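Local coordinates for transcription regulator AmtR (Mycobacterium smegmatis, PDB 5E57), which probably binds cis-regulatory DNA through a helix-turn-helix motif as a TetR-family transcription factor linked to nitrogen regulation, at residues His24-Thr29 / Ala50-Ile55; Ile55-Leu60 / Thr114-Pro119; Ala130-Ala135 / Ala148-Phe153; Arg154-Val159 / Trp175-Gly180. One frame throughout, in Å; residues are numbered along the deposited sequence.

Contact 1. Residues His24-Thr29 / Ala50-Ile55; sequences HGYGST and ATKDDI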
loop_
_atom_site.group_PDB
_atom_site.type_symbol
_atom_site.label_atom_id
_atom_site.label_comp_id
_atom_site.label_asym_id
_atom_site.label_seq_id
_atom_site.Cartn_x
_atom_site.Cartn_y
_atom_site.Cartn_z
ATOM N N HIS A 24 10.193 3.127 -15.529
ATOM C CA HIS A 24 11.662 3.236 -15.492
ATOM C C HIS A 24 12.173 3.908 -14.190
ATOM O O HIS A 24 13.126 3.463 -13.605
ATOM C CB HIS A 24 12.164 3.934 -16.777
ATOM C CG HIS A 24 11.940 3.110 -18.026
ATOM N ND1 HIS A 24 10.684 2.881 -18.570
ATOM C CD2 HIS A 24 12.811 2.417 -18.811
ATOM C CE1 HIS A 24 10.789 2.081 -19.621
ATOM N NE2 HIS A 24 12.068 1.793 -19.792
ATOM N N GLY A 25 11.560 4.989 -13.731
ATOM C CA GLY A 25 11.975 5.557 -12.474
ATOM C C GLY A 25 11.865 7.060 -12.582
ATOM O O GLY A 25 11.861 7.603 -13.680
ATOM N N TYR A 26 11.824 7.753 -11.469
ATOM C CA TYR A 26 11.751 9.221 -11.539
ATOM C C TYR A 26 13.117 9.869 -11.723
ATOM O O TYR A 26 13.339 10.526 -12.723
ATOM C CB TYR A 26 11.065 9.780 -10.277
ATOM C CG TYR A 26 10.930 11.255 -10.358
ATOM C CD1 TYR A 26 10.099 11.813 -11.275
ATOM C CD2 TYR A 26 11.655 12.109 -9.497
ATOM C CE1 TYR A 26 9.934 13.203 -11.349
ATOM C CE2 TYR A 26 11.500 13.482 -9.572
ATOM C CZ TYR A 26 10.661 14.031 -10.516
ATOM O OH TYR A 26 10.532 15.397 -10.657
ATOM N N GLY A 27 14.016 9.686 -10.757
ATOM C CA GLY A 27 15.422 10.157 -10.827
ATOM C C GLY A 27 16.157 9.778 -12.107
ATOM O O GLY A 27 16.828 10.582 -12.695
ATOM N N SER A 28 15.953 8.548 -12.546
ATOM C CA SER A 28 16.455 7.997 -13.781
ATOM C C SER A 28 15.957 8.552 -15.058
ATOM O O SER A 28 16.566 8.235 -16.063
ATOM C CB SER A 28 15.901 6.572 -13.935
ATOM O OG SER A 28 16.502 5.846 -12.995
ATOM N N THR A 29 14.797 9.193 -15.072
ATOM C CA THR A 29 14.196 9.672 -16.350
ATOM C C THR A 29 14.518 11.170 -16.541
ATOM O O THR A 29 14.126 11.983 -15.742
ATOM C CB THR A 29 12.676 9.463 -16.375
ATOM O OG1 THR A 29 12.346 8.060 -16.293
ATOM C CG2 THR A 29 12.072 10.042 -17.640
ATOM N N ALA A 50 8.464 23.556 -16.724
ATOM C CA ALA A 50 9.787 24.172 -16.717
ATOM C C ALA A 50 10.812 23.191 -16.101
ATOM O O ALA A 50 12.041 23.171 -16.416
ATOM C CB ALA A 50 9.689 25.478 -15.930
ATOM N N THR A 51 10.302 22.369 -15.191
ATOM C CA THR A 51 11.138 21.369 -14.539
ATOM C C THR A 51 10.438 20.040 -14.479
ATOM O O THR A 51 9.188 19.952 -14.648
ATOM C CB THR A 51 11.487 21.732 -13.100
ATOM O OG1 THR A 51 10.293 21.674 -12.281
ATOM C CG2 THR A 51 12.089 23.099 -13.071
ATOM N N LYS A 52 11.259 19.024 -14.242
ATOM C CA LYS A 52 10.766 17.674 -14.122
ATOM C C LYS A 52 9.828 17.629 -12.922
ATOM O O LYS A 52 8.759 16.991 -12.990
ATOM C CB LYS A 52 11.925 16.671 -14.004
ATOM C CG LYS A 52 11.467 15.229 -14.044
ATOM C CD LYS A 52 12.604 14.210 -14.233
ATOM C CE LYS A 52 13.721 14.317 -13.246
ATOM N NZ LYS A 52 14.628 13.126 -13.357
ATOM N N ASP A 53 10.217 18.318 -11.837
ATOM C CA ASP A 53 9.424 18.366 -10.626
ATOM C C ASP A 53 8.016 18.895 -10.903
ATOM O O ASP A 53 7.038 18.429 -10.292
ATOM C CB ASP A 53 10.134 19.227 -9.563
ATOM C CG ASP A 53 11.199 18.484 -8.791
ATOM O OD1 ASP A 53 11.414 17.235 -8.906
ATOM O OD2 ASP A 53 11.824 19.163 -7.967
ATOM N N ASP A 54 7.905 19.906 -11.784
ATOM C CA ASP A 54 6.613 20.451 -12.150
ATOM C C ASP A 54 5.786 19.384 -12.805
ATOM O O ASP A 54 4.529 19.390 -12.694
ATOM C CB ASP A 54 6.731 21.600 -13.145
ATOM C CG ASP A 54 7.322 22.886 -12.512
ATOM O OD1 ASP A 54 7.167 23.103 -11.292
ATOM O OD2 ASP A 54 7.945 23.659 -13.252
ATOM N N ILE A 55 6.439 18.466 -13.530
ATOM C CA ILE A 55 5.666 17.393 -14.237
ATOM C C ILE A 55 5.068 16.424 -13.193
ATOM O O ILE A 55 3.883 16.082 -13.221
ATOM C CB ILE A 55 6.573 16.606 -15.224
ATOM C CG1 ILE A 55 7.096 17.564 -16.333
ATOM C CG2 ILE A 55 5.832 15.436 -15.814
ATOM C CD1 ILE A 55 8.196 16.978 -17.207
#
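Lys52 lays its aliphatic chain over one face of the Tyr26 ring, the two side chains sliding past each other in opposite directions. At the start of that overlap Lys52 CG lies 3.5 Å from Tyr26 OH; a bend at chi3 (54°) puts CE over the same face, displaced toward the rim. NZ beyond it lies 4.8 Å from the centroid of the Tyr26 ring and 5° off its normal, a cation-pi contact. The ammonium group also donates to two backbone carbonyls: 2.7 Å from Lys52 NZ to Thr29 O, approaching above the carbonyl plane, and 3.0 Å from Lys52 NZ to Tyr26 O. Tyr26 O also accepts a hydrogen bond from Thr29 N, from the opposite face of its plane, closing the type I turn Tyr26-Thr29. The lysine thus fastens the turn to the first turn of helix 52-61. At the other end of the ring, Tyr26 OH gives a hydrogen bond of 2.7 Å to the anti lone pair of Asp53 OD1, ring and carboxylate being nearly coplanar. Thr51 and Asp54 form a capping box that starts this helix, Asp54 N donating to Thr51 OG1. The contact lies within the TetR-family DNA-binding region, tying the loop between helices 9-23 and 31-38 to helix 52-61; Phe21 of helix 9-23 meets the Tyr26 ring edge-to-face and also touches Lys52, while Thr31 of helix 31-38 packs on the lysine.

Contact 2. Residues Ile55-Leu60 / Thr114-Pro119; sequences ILDALL and TDRFAP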
loop_
_atom_site.group_PDB
_atom_site.type_symbol
_atom_site.label_atom_id
_atom_site.label_comp_id
_atom_site.label_asym_id
_atom_site.label_seq_id
_atom_site.Cartn_x
_atom_site.Cartn_y
_atom_site.Cartn_z
ATOM N N ILE A 55 6.439 18.466 -13.530
ATOM C CA ILE A 55 5.666 17.393 -14.237
ATOM C C ILE A 55 5.068 16.424 -13.193
ATOM O O ILE A 55 3.883 16.082 -13.221
ATOM C CB ILE A 55 6.573 16.606 -15.224
ATOM C CG1 ILE A 55 7.096 17.564 -16.333
ATOM C CG2 ILE A 55 5.832 15.436 -15.814
ATOM C CD1 ILE A 55 8.196 16.978 -17.207
ATOM N N LEU A 56 5.918 16.021 -12.261
ATOM C CA LEU A 56 5.540 15.146 -11.164
ATOM C C LEU A 56 4.467 15.770 -10.309
ATOM O O LEU A 56 3.530 15.081 -9.895
ATOM C CB LEU A 56 6.778 14.791 -10.294
ATOM C CG LEU A 56 6.597 13.846 -9.088
ATOM C CD1 LEU A 56 6.105 12.481 -9.549
ATOM C CD2 LEU A 56 7.880 13.656 -8.301
ATOM N N ASP A 57 4.569 17.080 -10.073
ATOM C CA ASP A 57 3.512 17.765 -9.326
ATOM C C ASP A 57 2.169 17.649 -10.002
ATOM O O ASP A 57 1.186 17.302 -9.347
ATOM C CB ASP A 57 3.835 19.227 -9.085
ATOM C CG ASP A 57 3.591 19.634 -7.610
ATOM O OD1 ASP A 57 3.317 18.739 -6.741
ATOM O OD2 ASP A 57 3.675 20.859 -7.353
ATOM N N ALA A 58 2.111 17.896 -11.313
ATOM C CA ALA A 58 0.837 17.796 -11.980
ATOM C C ALA A 58 0.308 16.327 -11.960
ATOM O O ALA A 58 -0.845 16.090 -11.727
ATOM C CB ALA A 58 0.959 18.336 -13.365
ATOM N N LEU A 59 1.162 15.346 -12.184
ATOM C CA LEU A 59 0.735 13.956 -12.103
ATOM C C LEU A 59 0.174 13.581 -10.755
ATOM O O LEU A 59 -0.895 13.000 -10.697
ATOM C CB LEU A 59 1.871 13.000 -12.474
ATOM C CG LEU A 59 2.361 13.094 -13.906
ATOM C CD1 LEU A 59 3.668 12.373 -14.078
ATOM C CD2 LEU A 59 1.299 12.560 -14.867
ATOM N N LEU A 60 0.872 13.949 -9.680
ATOM C CA LEU A 60 0.408 13.633 -8.330
ATOM C C LEU A 60 -0.906 14.302 -7.972
ATOM O O LEU A 60 -1.816 13.686 -7.393
ATOM C CB LEU A 60 1.454 14.006 -7.264
ATOM C CG LEU A 60 2.807 13.311 -7.249
ATOM C CD1 LEU A 60 3.806 13.960 -6.287
ATOM C CD2 LEU A 60 2.678 11.826 -6.933
ATOM N N THR A 114 10.773 16.290 0.233
ATOM C CA THR A 114 11.321 17.655 0.189
ATOM C C THR A 114 10.294 18.786 0.265
ATOM O O THR A 114 9.125 18.641 -0.156
ATOM C CB THR A 114 12.144 17.873 -1.118
ATOM O OG1 THR A 114 11.280 17.935 -2.259
ATOM C CG2 THR A 114 13.076 16.746 -1.333
ATOM N N ASP A 115 10.745 19.954 0.731
ATOM C CA ASP A 115 9.904 21.151 0.724
ATOM C C ASP A 115 9.266 21.381 -0.621
ATOM O O ASP A 115 8.153 21.906 -0.704
ATOM C CB ASP A 115 10.702 22.398 1.121
ATOM C CG ASP A 115 11.204 22.342 2.583
ATOM O OD1 ASP A 115 10.769 21.462 3.351
ATOM O OD2 ASP A 115 12.034 23.197 2.967
ATOM N N ARG A 116 9.934 20.970 -1.694
ATOM C CA ARG A 116 9.368 21.155 -3.041
ATOM C C ARG A 116 7.979 20.559 -3.143
ATOM O O ARG A 116 7.142 21.086 -3.860
ATOM C CB ARG A 116 10.276 20.464 -4.089
ATOM C CG ARG A 116 9.682 20.411 -5.491
ATOM C CD ARG A 116 9.419 21.814 -5.875
ATOM N NE ARG A 116 8.837 21.927 -7.181
ATOM C CZ ARG A 116 7.580 21.660 -7.460
ATOM N NH1 ARG A 116 6.764 21.148 -6.531
ATOM N NH2 ARG A 116 7.151 21.850 -8.684
ATOM N N PHE A 117 7.764 19.421 -2.499
ATOM C CA PHE A 117 6.434 18.687 -2.559
ATOM C C PHE A 117 5.591 18.708 -1.288
ATOM O O PHE A 117 4.662 17.890 -1.117
ATOM C CB PHE A 117 6.696 17.239 -2.966
ATOM C CG PHE A 117 7.202 17.121 -4.370
ATOM C CD1 PHE A 117 6.320 17.235 -5.434
ATOM C CD2 PHE A 117 8.526 16.959 -4.620
ATOM C CE1 PHE A 117 6.777 17.132 -6.731
ATOM C CE2 PHE A 117 9.001 16.861 -5.929
ATOM C CZ PHE A 117 8.110 16.958 -6.972
ATOM N N ALA A 118 5.850 19.688 -0.429
ATOM C CA ALA A 118 5.001 19.923 0.764
ATOM C C ALA A 118 3.563 20.139 0.406
ATOM O O ALA A 118 2.647 19.661 1.092
ATOM C CB ALA A 118 5.493 21.104 1.570
ATOM N N PRO A 119 3.321 20.897 -0.654
ATOM C CA PRO A 119 1.902 21.173 -0.878
ATOM C C PRO A 119 1.109 19.895 -1.244
ATOM O O PRO A 119 -0.006 19.659 -0.759
ATOM C CB PRO A 119 1.923 22.199 -2.031
ATOM C CG PRO A 119 3.295 22.839 -1.917
ATOM C CD PRO A 119 4.194 21.711 -1.517
#
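The Phe117 ring presents its edge to Asp57, whose OD1 lies near the ring plane, 3.6 Å from Phe117 CD1, with the carboxylate almost perpendicular to the ring (89°). One ring face carries CG of the preceding Arg116, offset toward the rim. Two leucines of the helix approach the ring obliquely: Leu56 CD2 comes within 3.6 Å of Phe117 CZ, and Leu60 CD1 stands 4.2 Å from Phe117 CD1. With Phe117 CG anti to its own carbonyl carbon (chi1 -67°), the ring is directed at the helix surface formed by Leu56, Asp57 and Leu60. Asp57 has a second role through its other oxygen. Its OD2 lies at the edge of the Arg116 guanidinium, near the plane, in a salt bridge whose hydrogen bond from Arg116 NH1 is nearly straight (171°) but weak at 3.2 Å from NH1 to Asp57 OD2. The stronger partner of the arginine is Asp54, one turn earlier on the same helix, which binds NH2; the guanidinium therefore links to two acidic residues of helix 52-61. This contact joins helix 52-61, which in TetR-family proteins connects the DNA-binding helices to the ligand-binding domain, to the start of helix 118-142, where Phe120 also packs on Asp57 and Leu60.

Contact 3. Residues Ala130-Ala135 / Ala148-Phe153; sequences AYRSLA and ADDLPF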
loop_
_atom_site.group_PDB
_atom_site.type_symbol
_atom_site.label_atom_id
_atom_site.label_comp_id
_atom_site.label_asym_id
_atom_site.label_seq_id
_atom_site.Cartn_x
_atom_site.Cartn_y
_atom_site.Cartn_z
ATOM N N ALA A 130 -9.910 13.475 5.761
ATOM C CA ALA A 130 -11.298 13.392 5.483
ATOM C C ALA A 130 -11.793 11.982 5.671
ATOM O O ALA A 130 -12.864 11.755 6.197
ATOM C CB ALA A 130 -11.601 13.876 4.091
ATOM N N TYR A 131 -11.046 11.010 5.179
ATOM C CA TYR A 131 -11.417 9.627 5.366
ATOM C C TYR A 131 -11.543 9.287 6.811
ATOM O O TYR A 131 -12.477 8.603 7.218
ATOM C CB TYR A 131 -10.360 8.680 4.735
ATOM C CG TYR A 131 -10.575 8.313 3.270
ATOM C CD1 TYR A 131 -11.358 7.240 2.920
ATOM C CD2 TYR A 131 -9.887 8.970 2.242
ATOM C CE1 TYR A 131 -11.512 6.851 1.598
ATOM C CE2 TYR A 131 -10.041 8.583 0.930
ATOM C CZ TYR A 131 -10.862 7.524 0.609
ATOM O OH TYR A 131 -11.011 7.152 -0.744
ATOM N N ARG A 132 -10.560 9.717 7.613
ATOM C CA ARG A 132 -10.560 9.318 9.001
ATOM C C ARG A 132 -11.797 9.892 9.760
ATOM O O ARG A 132 -12.363 9.201 10.649
ATOM C CB ARG A 132 -9.237 9.782 9.660
ATOM C CG ARG A 132 -9.109 9.363 11.094
ATOM C CD ARG A 132 -8.038 10.100 11.859
ATOM N NE ARG A 132 -6.748 9.891 11.186
ATOM C CZ ARG A 132 -5.957 8.815 11.313
ATOM N NH1 ARG A 132 -6.277 7.792 12.110
ATOM N NH2 ARG A 132 -4.809 8.778 10.635
ATOM N N SER A 133 -12.174 11.139 9.429
ATOM C CA SER A 133 -13.386 11.732 9.975
ATOM C C SER A 133 -14.595 10.948 9.607
ATOM O O SER A 133 -15.356 10.645 10.479
ATOM C CB SER A 133 -13.629 13.178 9.499
ATOM O OG SER A 133 -12.528 13.985 9.864
ATOM N N LEU A 134 -14.810 10.655 8.311
ATOM C CA LEU A 134 -15.963 9.838 7.930
ATOM C C LEU A 134 -15.913 8.500 8.609
ATOM O O LEU A 134 -16.915 8.052 9.187
ATOM C CB LEU A 134 -16.046 9.607 6.427
ATOM C CG LEU A 134 -16.309 10.858 5.652
ATOM C CD1 LEU A 134 -16.013 10.605 4.195
ATOM C CD2 LEU A 134 -17.759 11.305 5.874
ATOM N N ALA A 135 -14.752 7.851 8.583
ATOM C CA ALA A 135 -14.638 6.537 9.212
ATOM C C ALA A 135 -14.836 6.534 10.752
ATOM O O ALA A 135 -15.383 5.581 11.330
ATOM C CB ALA A 135 -13.300 5.888 8.879
ATOM N N ALA A 148 -9.575 1.594 14.184
ATOM C CA ALA A 148 -9.515 1.237 12.792
ATOM C C ALA A 148 -9.673 2.415 11.846
ATOM O O ALA A 148 -9.778 2.220 10.641
ATOM C CB ALA A 148 -10.605 0.207 12.490
ATOM N N ASP A 149 -9.771 3.636 12.347
ATOM C CA ASP A 149 -10.230 4.710 11.509
ATOM C C ASP A 149 -9.353 5.103 10.338
ATOM O O ASP A 149 -9.829 5.794 9.482
ATOM C CB ASP A 149 -10.684 5.918 12.345
ATOM C CG ASP A 149 -9.580 6.610 13.095
ATOM O OD1 ASP A 149 -8.381 6.249 12.987
ATOM O OD2 ASP A 149 -9.966 7.537 13.819
ATOM N N ASP A 150 -8.085 4.692 10.288
ATOM C CA ASP A 150 -7.180 4.919 9.086
ATOM C C ASP A 150 -7.286 3.838 8.022
ATOM O O ASP A 150 -6.836 4.054 6.872
ATOM C CB ASP A 150 -5.711 5.022 9.521
ATOM C CG ASP A 150 -4.839 5.804 8.547
ATOM O OD1 ASP A 150 -5.176 6.913 8.011
ATOM O OD2 ASP A 150 -3.711 5.369 8.376
ATOM N N LEU A 151 -7.930 2.706 8.357
ATOM C CA LEU A 151 -7.873 1.562 7.510
ATOM C C LEU A 151 -8.660 1.713 6.205
ATOM O O LEU A 151 -8.203 1.225 5.185
ATOM C CB LEU A 151 -8.213 0.290 8.259
ATOM C CG LEU A 151 -7.275 0.054 9.468
ATOM C CD1 LEU A 151 -7.682 -1.236 10.109
ATOM C CD2 LEU A 151 -5.801 0.010 9.098
ATOM N N PRO A 152 -9.744 2.483 6.179
ATOM C CA PRO A 152 -10.391 2.600 4.854
ATOM C C PRO A 152 -9.541 3.340 3.855
ATOM O O PRO A 152 -9.490 2.962 2.642
ATOM C CB PRO A 152 -11.648 3.410 5.151
ATOM C CG PRO A 152 -12.003 2.969 6.502
ATOM C CD PRO A 152 -10.671 2.916 7.234
ATOM N N PHE A 153 -8.807 4.340 4.354
ATOM C CA PHE A 153 -7.813 5.035 3.483
ATOM C C PHE A 153 -6.767 4.065 2.991
ATOM O O PHE A 153 -6.442 4.048 1.809
ATOM C CB PHE A 153 -7.179 6.201 4.220
ATOM C CG PHE A 153 -6.096 6.910 3.474
ATOM C CD1 PHE A 153 -6.376 7.712 2.425
ATOM C CD2 PHE A 153 -4.768 6.871 3.943
ATOM C CE1 PHE A 153 -5.357 8.427 1.779
ATOM C CE2 PHE A 153 -3.766 7.562 3.304
ATOM C CZ PHE A 153 -4.060 8.342 2.218
#
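Arg132 and Asp149 bury the most surface here, followed by Tyr131, in an all-helical TetR-type ligand-binding domain where helix 118-142 meets the start of helix 151-165. Arg132, Asp149 and Asp150 form a salt-bridge network. The arginine runs out with CG anti to its backbone N (chi1 -177°), passing 3.4 Å from Asp149 OD2 at its CG; the chain bends at chi3, and the guanidinium offers NH1 to Asp149 and turns NH2 toward Asp150. Asp149 OD1 lies at the guanidinium edge, 2.8 Å from Arg132 NH1, but the hydrogen bond is weak, its N-H...O angle being only 127°. Asp150 OD1 is 3.2 Å from Arg132 NH2, well out of the guanidinium plane, so the attraction there is one of charges alone. Asp150 is held more directly by Arg154, and Arg128 shares its OD1. Tyr131, which is buried, packs against Phe153: Phe153 CA lies over one face of the Tyr131 ring, offset toward its rim, and the ring planes are inclined at 57°. Asp92 of helix 82-98 hydrogen-bonds the phenol. Ala135 CB touches Asp149 O (3.5 Å) and Pro152 CG (4.0 Å). The closest approach of the two aromatic rings is Tyr131 CD2 to Phe153 CD1, at 3.7 Å.

Contact 4. Residues Arg154-Val159 / Trp175-Gly180; sequences RLVESV and WVIGEG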
loop_
_atom_site.group_PDB
_atom_site.type_symbol
_atom_site.label_atom_id
_atom_site.label_comp_id
_atom_site.label_asym_id
_atom_site.label_seq_id
_atom_site.Cartn_x
_atom_site.Cartn_y
_atom_site.Cartn_z
ATOM N N ARG A 154 -6.235 3.290 3.872
ATOM C CA ARG A 154 -5.177 2.346 3.497
ATOM C C ARG A 154 -5.686 1.283 2.512
ATOM O O ARG A 154 -4.976 0.950 1.577
ATOM C CB ARG A 154 -4.608 1.698 4.723
ATOM C CG ARG A 154 -4.005 2.654 5.733
ATOM C CD ARG A 154 -2.852 3.415 5.130
ATOM N NE ARG A 154 -2.403 4.521 5.967
ATOM C CZ ARG A 154 -1.570 5.486 5.568
ATOM N NH1 ARG A 154 -1.098 5.528 4.354
ATOM N NH2 ARG A 154 -1.245 6.459 6.388
ATOM N N LEU A 155 -6.917 0.814 2.683
ATOM C CA LEU A 155 -7.561 -0.121 1.736
ATOM C C LEU A 155 -7.737 0.460 0.376
ATOM O O LEU A 155 -7.441 -0.189 -0.637
ATOM C CB LEU A 155 -8.907 -0.646 2.247
ATOM C CG LEU A 155 -8.710 -1.685 3.325
ATOM C CD1 LEU A 155 -9.947 -1.840 4.180
ATOM C CD2 LEU A 155 -8.336 -2.999 2.680
ATOM N N VAL A 156 -8.069 1.739 0.307
ATOM C CA VAL A 156 -8.179 2.381 -1.013
ATOM C C VAL A 156 -6.859 2.497 -1.725
ATOM O O VAL A 156 -6.751 2.199 -2.971
ATOM C CB VAL A 156 -8.789 3.795 -0.888
ATOM C CG1 VAL A 156 -8.643 4.599 -2.155
ATOM C CG2 VAL A 156 -10.219 3.711 -0.419
ATOM N N GLU A 157 -5.837 2.905 -0.971
ATOM C CA GLU A 157 -4.495 3.027 -1.520
ATOM C C GLU A 157 -3.895 1.660 -1.861
ATOM O O GLU A 157 -3.015 1.572 -2.713
ATOM C CB GLU A 157 -3.564 3.882 -0.579
ATOM C CG GLU A 157 -4.004 5.379 -0.645
ATOM C CD GLU A 157 -2.891 6.366 -0.395
ATOM O OE1 GLU A 157 -1.910 5.953 0.253
ATOM O OE2 GLU A 157 -3.030 7.575 -0.803
ATOM N N SER A 158 -4.412 0.594 -1.268
ATOM C CA SER A 158 -3.909 -0.731 -1.620
ATOM C C SER A 158 -4.128 -1.086 -3.068
ATOM O O SER A 158 -3.452 -1.967 -3.632
ATOM C CB SER A 158 -4.452 -1.818 -0.705
ATOM O OG SER A 158 -5.699 -2.250 -1.118
ATOM N N VAL A 159 -5.010 -0.402 -3.749
ATOM C CA VAL A 159 -5.202 -0.754 -5.195
ATOM C C VAL A 159 -3.915 -0.500 -6.028
ATOM O O VAL A 159 -3.688 -1.142 -7.071
ATOM C CB VAL A 159 -6.486 -0.139 -5.807
ATOM C CG1 VAL A 159 -7.677 -0.352 -4.903
ATOM C CG2 VAL A 159 -6.334 1.341 -6.120
ATOM N N TRP A 175 -15.289 -2.218 -5.542
ATOM C CA TRP A 175 -16.413 -2.631 -4.741
ATOM C C TRP A 175 -16.004 -3.547 -3.669
ATOM O O TRP A 175 -16.597 -3.547 -2.587
ATOM C CB TRP A 175 -17.568 -3.214 -5.605
ATOM C CG TRP A 175 -18.043 -2.225 -6.653
ATOM C CD1 TRP A 175 -17.510 -2.048 -7.925
ATOM C CD2 TRP A 175 -19.051 -1.224 -6.510
ATOM N NE1 TRP A 175 -18.184 -1.013 -8.585
ATOM C CE2 TRP A 175 -19.146 -0.522 -7.748
ATOM C CE3 TRP A 175 -19.951 -0.904 -5.502
ATOM C CZ2 TRP A 175 -20.063 0.544 -7.943
ATOM C CZ3 TRP A 175 -20.848 0.139 -5.706
ATOM C CH2 TRP A 175 -20.897 0.847 -6.896
ATOM N N VAL A 176 -14.975 -4.339 -3.949
ATOM C CA VAL A 176 -14.441 -5.255 -2.954
ATOM C C VAL A 176 -13.794 -4.459 -1.838
ATOM O O VAL A 176 -13.918 -4.785 -0.654
ATOM C CB VAL A 176 -13.407 -6.195 -3.609
ATOM C CG1 VAL A 176 -12.671 -7.024 -2.571
ATOM C CG2 VAL A 176 -14.084 -7.083 -4.666
ATOM N N ILE A 177 -13.099 -3.417 -2.250
ATOM C CA ILE A 177 -12.471 -2.517 -1.335
ATOM C C ILE A 177 -13.521 -1.759 -0.476
ATOM O O ILE A 177 -13.312 -1.560 0.701
ATOM C CB ILE A 177 -11.618 -1.505 -2.131
ATOM C CG1 ILE A 177 -10.414 -2.246 -2.728
ATOM C CG2 ILE A 177 -11.190 -0.325 -1.258
ATOM C CD1 ILE A 177 -9.370 -2.571 -1.714
ATOM N N GLY A 178 -14.611 -1.368 -1.125
ATOM C CA GLY A 178 -15.701 -0.692 -0.502
ATOM C C GLY A 178 -16.288 -1.531 0.594
ATOM O O GLY A 178 -16.462 -1.043 1.686
ATOM N N GLU A 179 -16.531 -2.822 0.331
ATOM C CA GLU A 179 -17.047 -3.659 1.400
ATOM C C GLU A 179 -16.057 -3.821 2.606
ATOM O O GLU A 179 -16.456 -3.716 3.756
ATOM C CB GLU A 179 -17.437 -5.035 0.862
ATOM C CG GLU A 179 -17.969 -5.845 2.027
ATOM C CD GLU A 179 -18.757 -7.087 1.621
ATOM O OE1 GLU A 179 -19.117 -7.229 0.404
ATOM O OE2 GLU A 179 -18.967 -7.883 2.577
ATOM N N GLY A 180 -14.792 -4.094 2.299
ATOM C CA GLY A 180 -13.775 -4.226 3.313
ATOM C C GLY A 180 -13.601 -3.001 4.172
ATOM O O GLY A 180 -13.408 -3.124 5.382
#
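Ile177 is the knob of a knobs-into-holes contact: its side chain sits among Leu155, Val156, Ser158 and Val159 of the neighbouring helix. The two helices belong to the ligand-binding domain of this TetR-type regulator and run nearly antiparallel, at 161°, with their local axes 9.5 Å apart. No hydrogen bond crosses between them, so the fit depends on shape. The two branches of the isoleucine enter different parts of the hollow. Its CG2, anti to the backbone N, rests against the Leu155-Val156 side, 4.2 Å from both Leu155 CB and Val156 CG2. The longer branch leads CG1 to Val159, 4.0 Å from Val159 CG1, while CD1 meets Ser158 OG and the Leu155 carbonyl. These two polar groups are paired with each other: Ser158 OG donates to Leu155 O, one turn back on its own helix, at 2.7 Å, so the hydroxyl is occupied while the methyl touches it. A smaller bump goes the other way: Leu155 CD1 lies against the main chain of Gly180, 3.8 Å from Gly180 C. Around this core, Val89 of helix 82-98 touches both Val156 and Ile177, and Leu96 touches Val159. The same helix 151-165 also faces the dimer partner: Leu155 packs on Leu155 of the second subunit, and Arg154 forms a salt bridge with Asp165 of the second subunit. Deepest in the contact, Ile177 CD1 lies 3.2 Å from Leu155 O.

Overall arrangement
Contacts 1 and 2 share Ile55 and helix 52-61, their centres 11 Å apart, and touch through the salt bridge of Asp54 OD1 with Arg116 NH2 (2.9 Å). Contact 1 fixes the loop within the DNA-binding region to helix 52-61, and contact 2 joins that helix to the start of helix 118-142. The latter continues to contact 3, whose centre lies 24 Å from that of contact 2. Contacts 3 and 4, centres 12 Å apart, both use helix 151-165 and meet where Tyr131 OH lies 3.5 Å from Val156 CG2. The side chains of Phe153 and of Val156 each lie about 4 Å from a bound acetate, probably from crystallisation. Contacts 1 and 4, centres 29 Å apart, lie on opposite sides of the chain's centre.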